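Local coordinates for putative NADP oxidoreductase BF3122 (Bacteroides fragilis, PDB 3D1L), which is a putative oxidoreductase that probably binds NADP through its N-terminal nucleotide-binding domain and uses it in a redox reaction, at the interface of chains A and B. Sequence-based numbering; all coordinates share one arbitrary frame. Chains: chain A/B, Putative NADP oxidoreductase BF3122.

Contact 1: the interface of chains A and B. Residues chain A 188, 191, 195, 245, 251, 254-255, 258; chain B 180, 184, 258, 261.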
HETATM    1  N   MSE A 188      -2.466  -8.744  -7.573  1.00 39.21           N
HETATM    2  CA  MSE A 188      -1.265  -8.325  -8.301  1.00 38.63           C
HETATM    3  C   MSE A 188      -0.117  -9.228  -7.906  1.00 38.55           C
HETATM    4  O   MSE A 188       0.634  -9.673  -8.779  1.00 38.65           O
HETATM    5  CB  MSE A 188      -0.922  -6.839  -8.079  1.00 39.21           C
HETATM    6  CG  MSE A 188      -1.982  -5.833  -8.572  1.00 37.83           C
HETATM    7 SE   MSE A 188      -2.403  -6.047 -10.476  0.50 33.76          SE
HETATM    8  CE  MSE A 188      -3.881  -7.201 -10.306  1.00 37.77           C
ATOM      9  N   LEU A 191      -0.685 -12.578  -9.690  1.00 37.13           N
ATOM     10  CA  LEU A 191      -0.255 -12.566 -11.115  1.00 37.25           C
ATOM     11  C   LEU A 191       1.277 -12.549 -11.292  1.00 37.61           C
ATOM     12  O   LEU A 191       1.814 -13.150 -12.217  1.00 38.51           O
ATOM     13  CB  LEU A 191      -0.878 -11.402 -11.861  1.00 36.79           C
ATOM     14  CG  LEU A 191      -2.406 -11.396 -11.956  1.00 37.56           C
ATOM     15  CD1 LEU A 191      -2.880 -10.063 -12.549  1.00 34.05           C
ATOM     16  CD2 LEU A 191      -2.902 -12.633 -12.772  1.00 35.27           C
ATOM     17  N   LEU A 195       3.617 -15.578 -13.083  1.00 42.52           N
ATOM     18  CA  LEU A 195       4.686 -15.287 -14.042  1.00 42.59           C
ATOM     19  C   LEU A 195       6.025 -15.876 -13.617  1.00 43.09           C
ATOM     20  O   LEU A 195       6.676 -16.577 -14.389  1.00 43.64           O
ATOM     21  CB  LEU A 195       4.803 -13.778 -14.284  1.00 43.43           C
ATOM     22  CG  LEU A 195       3.613 -13.145 -15.015  1.00 43.69           C
ATOM     23  CD1 LEU A 195       3.620 -11.639 -14.841  1.00 42.37           C
ATOM     24  CD2 LEU A 195       3.608 -13.549 -16.511  1.00 43.12           C
ATOM     25  N   LEU A 245       3.258 -11.217 -22.428  1.00 50.74           N
ATOM     26  CA  LEU A 245       1.969 -11.636 -21.893  1.00 51.86           C
ATOM     27  C   LEU A 245       1.005 -12.125 -22.986  1.00 53.40           C
ATOM     28  O   LEU A 245      -0.134 -12.463 -22.687  1.00 53.97           O
ATOM     29  CB  LEU A 245       1.321 -10.463 -21.148  1.00 51.12           C
ATOM     30  CG  LEU A 245       1.987  -9.962 -19.872  1.00 49.01           C
ATOM     31  CD1 LEU A 245       1.220  -8.758 -19.343  1.00 44.87           C
ATOM     32  CD2 LEU A 245       2.058 -11.094 -18.831  1.00 46.09           C
HETATM   33  N   MSE A 251      -4.646 -11.350 -18.918  1.00 51.05           N
HETATM   34  CA  MSE A 251      -3.603 -10.666 -18.150  1.00 50.33           C
HETATM   35  C   MSE A 251      -2.961  -9.531 -18.926  1.00 50.05           C
HETATM   36  O   MSE A 251      -2.567  -8.528 -18.350  1.00 50.26           O
HETATM   37  CB  MSE A 251      -2.528 -11.639 -17.664  1.00 50.53           C
HETATM   38  CG  MSE A 251      -1.637 -11.027 -16.586  1.00 49.81           C
HETATM   39 SE   MSE A 251      -0.225 -12.183 -16.022  0.50 48.53          SE
HETATM   40  CE  MSE A 251      -1.203 -13.842 -15.966  1.00 41.35           C
ATOM     41  N   LEU A 254      -5.261  -6.464 -18.863  1.00 45.67           N
ATOM     42  CA  LEU A 254      -5.091  -5.923 -17.518  1.00 45.24           C
ATOM     43  C   LEU A 254      -3.842  -5.035 -17.449  1.00 43.59           C
ATOM     44  O   LEU A 254      -3.913  -3.898 -17.008  1.00 43.18           O
ATOM     45  CB  LEU A 254      -4.971  -7.095 -16.550  1.00 44.92           C
ATOM     46  CG  LEU A 254      -5.901  -7.183 -15.342  1.00 47.27           C
ATOM     47  CD1 LEU A 254      -7.315  -6.628 -15.599  1.00 46.47           C
ATOM     48  CD2 LEU A 254      -5.940  -8.615 -14.806  1.00 45.55           C
ATOM     49  N   TYR A 255      -2.711  -5.560 -17.923  1.00 42.35           N
ATOM     50  CA  TYR A 255      -1.455  -4.801 -17.958  1.00 41.15           C
ATOM     51  C   TYR A 255      -1.656  -3.513 -18.734  1.00 41.49           C
ATOM     52  O   TYR A 255      -1.242  -2.430 -18.294  1.00 40.00           O
ATOM     53  CB  TYR A 255      -0.318  -5.634 -18.597  1.00 39.84           C
ATOM     54  CG  TYR A 255       1.048  -4.960 -18.515  1.00 38.59           C
ATOM     55  CD1 TYR A 255       2.025  -5.415 -17.617  1.00 36.30           C
ATOM     56  CD2 TYR A 255       1.344  -3.856 -19.318  1.00 37.60           C
ATOM     57  CE1 TYR A 255       3.282  -4.777 -17.539  1.00 37.45           C
ATOM     58  CE2 TYR A 255       2.574  -3.213 -19.250  1.00 37.75           C
ATOM     59  CZ  TYR A 255       3.536  -3.666 -18.355  1.00 37.41           C
ATOM     60  OH  TYR A 255       4.741  -3.004 -18.293  1.00 35.23           O
ATOM     61  N   LEU A 258      -4.225  -1.127 -16.841  1.00 40.66           N
ATOM     62  CA  LEU A 258      -3.600  -0.567 -15.625  1.00 39.80           C
ATOM     63  C   LEU A 258      -2.562   0.482 -15.953  1.00 39.55           C
ATOM     64  O   LEU A 258      -2.474   1.523 -15.281  1.00 38.57           O
ATOM     65  CB  LEU A 258      -3.010  -1.667 -14.753  1.00 39.76           C
ATOM     66  CG  LEU A 258      -4.069  -2.529 -14.070  1.00 39.48           C
ATOM     67  CD1 LEU A 258      -3.528  -3.877 -13.631  1.00 35.83           C
ATOM     68  CD2 LEU A 258      -4.671  -1.761 -12.882  1.00 39.06           C
TER
ATOM     69  N   PHE B 180       3.839  -5.662 -11.939  1.00 32.01           N
ATOM     70  CA  PHE B 180       2.644  -6.101 -11.180  1.00 32.76           C
ATOM     71  C   PHE B 180       2.825  -5.875  -9.705  1.00 33.49           C
ATOM     72  O   PHE B 180       1.984  -5.283  -9.019  1.00 33.59           O
ATOM     73  CB  PHE B 180       2.360  -7.595 -11.424  1.00 32.53           C
ATOM     74  CG  PHE B 180       1.757  -7.874 -12.766  1.00 31.75           C
ATOM     75  CD1 PHE B 180       0.376  -7.824 -12.937  1.00 30.98           C
ATOM     76  CD2 PHE B 180       2.567  -8.126 -13.870  1.00 29.59           C
ATOM     77  CE1 PHE B 180      -0.194  -8.067 -14.199  1.00 29.84           C
ATOM     78  CE2 PHE B 180       2.004  -8.371 -15.133  1.00 31.89           C
ATOM     79  CZ  PHE B 180       0.617  -8.334 -15.289  1.00 29.37           C
ATOM     80  N   PHE B 184       1.580  -1.677 -10.245  1.00 33.32           N
ATOM     81  CA  PHE B 184       0.124  -1.872 -10.287  1.00 32.78           C
ATOM     82  C   PHE B 184      -0.476  -1.910  -8.868  1.00 33.18           C
ATOM     83  O   PHE B 184      -1.601  -1.486  -8.644  1.00 32.46           O
ATOM     84  CB  PHE B 184      -0.262  -3.136 -11.062  1.00 30.42           C
ATOM     85  CG  PHE B 184       0.135  -3.106 -12.527  1.00 31.17           C
ATOM     86  CD1 PHE B 184       0.525  -1.917 -13.140  1.00 27.75           C
ATOM     87  CD2 PHE B 184       0.089  -4.267 -13.298  1.00 28.79           C
ATOM     88  CE1 PHE B 184       0.877  -1.895 -14.493  1.00 29.46           C
ATOM     89  CE2 PHE B 184       0.428  -4.252 -14.658  1.00 30.82           C
ATOM     90  CZ  PHE B 184       0.822  -3.061 -15.254  1.00 29.47           C
ATOM     91  N   LEU B 258     -10.590  -7.110 -12.970  1.00 53.39           N
ATOM     92  CA  LEU B 258      -9.834  -7.614 -11.815  1.00 53.06           C
ATOM     93  C   LEU B 258     -10.650  -8.653 -11.029  1.00 52.57           C
ATOM     94  O   LEU B 258     -10.124  -9.690 -10.617  1.00 52.43           O
ATOM     95  CB  LEU B 258      -9.362  -6.457 -10.908  1.00 52.52           C
ATOM     96  CG  LEU B 258      -8.243  -5.578 -11.499  1.00 52.29           C
ATOM     97  CD1 LEU B 258      -8.140  -4.173 -10.844  1.00 54.49           C
ATOM     98  CD2 LEU B 258      -6.871  -6.268 -11.457  1.00 52.47           C
ATOM     99  N   SER B 261     -10.899 -11.660 -12.982  1.00 53.47           N
ATOM    100  CA  SER B 261      -9.584 -12.265 -13.006  1.00 52.86           C
ATOM    101  C   SER B 261      -9.336 -13.094 -11.756  1.00 53.11           C
ATOM    102  O   SER B 261      -8.804 -14.206 -11.845  1.00 52.94           O
ATOM    103  CB  SER B 261      -8.505 -11.183 -13.149  1.00 53.07           C
ATOM    104  OG  SER B 261      -7.237 -11.769 -13.357  1.00 51.90           O
TER
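B:Phe180 and B:Phe184, one turn apart on helix 168-198 of chain B, push their rings into an apolar part of the two-fold interface between the two chains of the deposited assembly, lined by helices 168-198 and 249-264 of chain A. By packing alone the patch probably helps hold the chains together. The B:Phe180 ring lies among aliphatic side chains: A:Leu191 brings CD1 to within 3.7 Å of its CE1, A:Leu195 meets the opposite rim at CE2 through its own CD1, and A:Met251, a selenomethionine, sets CG against CZ at the tip. A:Leu245 also points at that tip, more distantly.

B:Phe184 is gripped differently. A:Leu258 lays CB over the centre of one face, 3.9 Å from the ring centroid, while its CD1 touches CD2. The far end of the same ring runs into a face of A:Tyr255, with the planes turned 73° in an edge-to-face pair and CZ of B:Phe184 3.5 Å from CD1 of A:Tyr255. The tyrosine ring turns its edge to CE2 of B:Phe180, so it meets both phenylalanines.

A:Met188, also a selenomethionine, crosses B:Phe184 at about a right angle, its selenium near CB. The chain folds at CB-CG (chi2 -57°) and again at CG-SE (chi3 93°), which carries it toward B:Leu258, where packing is tight: the A:Met188 methyl CE lies 3.3 Å from CD2 of B:Leu258.

Contact 2: the interface of chains A and B. Residues chain A 199, 240-241, 244; chain B 104, 172-173, 175-176.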
ATOM      1  N   TYR A 199       8.255 -18.694 -15.493  1.00 47.29           N
ATOM      2  CA  TYR A 199       9.665 -18.503 -15.840  1.00 46.53           C
ATOM      3  C   TYR A 199      10.664 -19.280 -14.956  1.00 45.76           C
ATOM      4  O   TYR A 199      11.881 -19.167 -15.155  1.00 46.24           O
ATOM      5  CB  TYR A 199      10.028 -17.004 -15.835  1.00 47.49           C
ATOM      6  CG  TYR A 199       9.248 -16.151 -16.817  1.00 48.34           C
ATOM      7  CD1 TYR A 199       9.251 -16.447 -18.183  1.00 49.16           C
ATOM      8  CD2 TYR A 199       8.528 -15.025 -16.389  1.00 48.54           C
ATOM      9  CE1 TYR A 199       8.543 -15.667 -19.093  1.00 48.74           C
ATOM     10  CE2 TYR A 199       7.809 -14.233 -17.301  1.00 47.33           C
ATOM     11  CZ  TYR A 199       7.824 -14.574 -18.647  1.00 49.33           C
ATOM     12  OH  TYR A 199       7.138 -13.822 -19.574  1.00 50.93           O
ATOM     13  N   ASN A 240       7.043  -4.150 -25.009  1.00 46.91           N
ATOM     14  CA  ASN A 240       7.719  -5.414 -24.815  1.00 47.38           C
ATOM     15  C   ASN A 240       7.061  -6.307 -23.759  1.00 46.44           C
ATOM     16  O   ASN A 240       6.917  -7.535 -23.945  1.00 46.37           O
ATOM     17  CB  ASN A 240       9.154  -5.143 -24.445  1.00 48.44           C
ATOM     18  CG  ASN A 240      10.085  -6.075 -25.132  1.00 52.64           C
ATOM     19  OD1 ASN A 240      10.027  -7.310 -24.940  1.00 58.21           O
ATOM     20  ND2 ASN A 240      10.954  -5.514 -25.955  1.00 53.84           N
ATOM     21  N   HIS A 241       6.663  -5.700 -22.644  1.00 45.02           N
ATOM     22  CA  HIS A 241       5.920  -6.432 -21.622  1.00 44.76           C
ATOM     23  C   HIS A 241       4.612  -7.023 -22.158  1.00 44.87           C
ATOM     24  O   HIS A 241       4.300  -8.189 -21.882  1.00 44.72           O
ATOM     25  CB  HIS A 241       5.665  -5.540 -20.407  1.00 44.42           C
ATOM     26  CG  HIS A 241       6.873  -5.337 -19.548  1.00 42.58           C
ATOM     27  ND1 HIS A 241       6.820  -4.679 -18.338  1.00 39.37           N
ATOM     28  CD2 HIS A 241       8.163  -5.717 -19.716  1.00 40.58           C
ATOM     29  CE1 HIS A 241       8.026  -4.660 -17.799  1.00 40.09           C
ATOM     30  NE2 HIS A 241       8.861  -5.272 -18.621  1.00 39.82           N
HETATM   31  N   MSE A 244       5.184 -10.241 -23.966  1.00 50.64           N
HETATM   32  CA  MSE A 244       5.543 -11.395 -23.125  1.00 49.53           C
HETATM   33  C   MSE A 244       4.320 -12.006 -22.468  1.00 50.00           C
HETATM   34  O   MSE A 244       4.353 -13.140 -21.973  1.00 50.07           O
HETATM   35  CB  MSE A 244       6.550 -11.003 -22.037  1.00 48.94           C
HETATM   36  CG  MSE A 244       7.755 -10.251 -22.541  1.00 47.67           C
HETATM   37 SE   MSE A 244       8.880  -9.496 -21.097  0.70 47.52          SE
HETATM   38  CE  MSE A 244       9.078 -11.054 -19.977  1.00 41.48           C
TER
ATOM     39  N   SER B 104      14.692  -3.598 -18.197  1.00 44.19           N
ATOM     40  CA  SER B 104      14.174  -4.142 -19.440  1.00 44.00           C
ATOM     41  C   SER B 104      14.971  -3.643 -20.646  1.00 44.60           C
ATOM     42  O   SER B 104      14.473  -3.651 -21.760  1.00 45.14           O
ATOM     43  CB  SER B 104      12.677  -3.855 -19.580  1.00 43.98           C
ATOM     44  OG  SER B 104      11.892  -4.685 -18.724  1.00 42.41           O
ATOM     45  N   LYS B 172      14.561  -9.179 -17.551  1.00 39.62           N
ATOM     46  CA  LYS B 172      13.293  -8.759 -18.127  1.00 40.41           C
ATOM     47  C   LYS B 172      12.119  -9.431 -17.425  1.00 39.66           C
ATOM     48  O   LYS B 172      11.148  -8.770 -17.081  1.00 39.87           O
ATOM     49  CB  LYS B 172      13.230  -9.037 -19.629  1.00 40.61           C
ATOM     50  CG  LYS B 172      13.222  -7.788 -20.463  1.00 43.40           C
ATOM     51  CD  LYS B 172      12.294  -7.906 -21.697  1.00 46.39           C
ATOM     52  CE  LYS B 172      12.758  -9.010 -22.653  1.00 44.99           C
ATOM     53  NZ  LYS B 172      11.768  -9.219 -23.765  1.00 47.60           N
ATOM     54  N   SER B 173      12.233 -10.742 -17.228  1.00 39.20           N
ATOM     55  CA  SER B 173      11.239 -11.545 -16.527  1.00 38.67           C
ATOM     56  C   SER B 173      10.938 -11.010 -15.122  1.00 38.24           C
ATOM     57  O   SER B 173       9.781 -10.888 -14.731  1.00 39.00           O
ATOM     58  CB  SER B 173      11.737 -12.982 -16.431  1.00 38.26           C
ATOM     59  OG  SER B 173      11.584 -13.641 -17.684  1.00 39.88           O
ATOM     60  N   HIS B 175      11.597  -7.990 -13.992  1.00 37.18           N
ATOM     61  CA  HIS B 175      11.033  -6.661 -14.121  1.00 36.69           C
ATOM     62  C   HIS B 175       9.553  -6.708 -14.471  1.00 36.34           C
ATOM     63  O   HIS B 175       8.763  -5.928 -13.941  1.00 36.97           O
ATOM     64  CB  HIS B 175      11.835  -5.799 -15.127  1.00 36.50           C
ATOM     65  CG  HIS B 175      11.381  -4.367 -15.189  1.00 35.97           C
ATOM     66  ND1 HIS B 175      11.524  -3.581 -16.313  1.00 34.95           N
ATOM     67  CD2 HIS B 175      10.758  -3.590 -14.271  1.00 36.67           C
ATOM     68  CE1 HIS B 175      11.026  -2.382 -16.083  1.00 34.59           C
ATOM     69  NE2 HIS B 175      10.553  -2.357 -14.850  1.00 36.73           N
ATOM     70  N   LEU B 176       9.156  -7.626 -15.341  1.00 35.55           N
ATOM     71  CA  LEU B 176       7.732  -7.747 -15.667  1.00 34.54           C
ATOM     72  C   LEU B 176       6.913  -8.084 -14.432  1.00 34.82           C
ATOM     73  O   LEU B 176       5.882  -7.459 -14.162  1.00 35.18           O
ATOM     74  CB  LEU B 176       7.482  -8.774 -16.783  1.00 34.84           C
ATOM     75  CG  LEU B 176       6.020  -9.176 -17.062  1.00 34.57           C
ATOM     76  CD1 LEU B 176       5.202  -8.057 -17.726  1.00 34.46           C
ATOM     77  CD2 LEU B 176       5.956 -10.433 -17.910  1.00 33.65           C
TER
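This is a mixed polar and apolar part of a two-fold symmetric interface between identical chains, where it joins helix 235-244 of chain A to the start of helix 168-198 of chain B; the pairing is that of the deposited assembly and may or may not be the working form. A:His241 and B:Leu176 run alongside each other, pointing opposite ways, the leucine setting CD1 3.7 Å from CG of the imidazole. B:Leu176 CA sits above one face of that ring, toward its rim.

At the tip of A:His241, NE2 shares a hydrogen bond of 3.1 Å with the hydroxyl OG of B:Ser104. The same OG is hydrogen-bonded to ND1 of B:His175 at 2.7 Å, so the serine links two histidines from different chains. Their rings stand edge to face at 74°, with A:His241 CE1 above the rim of B:His175.

B:Lys172 crosses A:Asn240 and donates from NZ to the amide oxygen OD1 at 2.8 Å. NZ comes in from above the carbonyl plane, 41° out of it. CD of B:Lys172 also rests against SE of the selenomethionine A:Met244, whose methyl CE meets CD2 of B:Leu176 tip to tip. Beyond them, B:Ser173 holds OG 3.4 Å above the ring plane of A:Tyr199, over its centre.

B:His175 also belongs to a pocket that holds 2-mercapto-propion aldehyde in this entry, perhaps picked up during preparation. Through B:Ser104 the site ties that pocket wall to the neighbouring subunit, and it may help fix the histidine's orientation.

The C-alpha centres of contact 1 and contact 2 lie about 13 Å apart, and helix 168-198 of chain B runs through both: its first turns serve contact 2, and residues about a turn further on enter contact 1. On chain A, A:Leu245 of contact 1 directly follows A:Met244 of contact 2, while A:Leu195 lies in the last turn of helix 168-198 and A:Tyr199 just past its end. One stretch of interface thus passes from an apolar patch to one with directional polar bonds. The two-fold repeats both with the chains exchanged, which should help set how the subunits are placed.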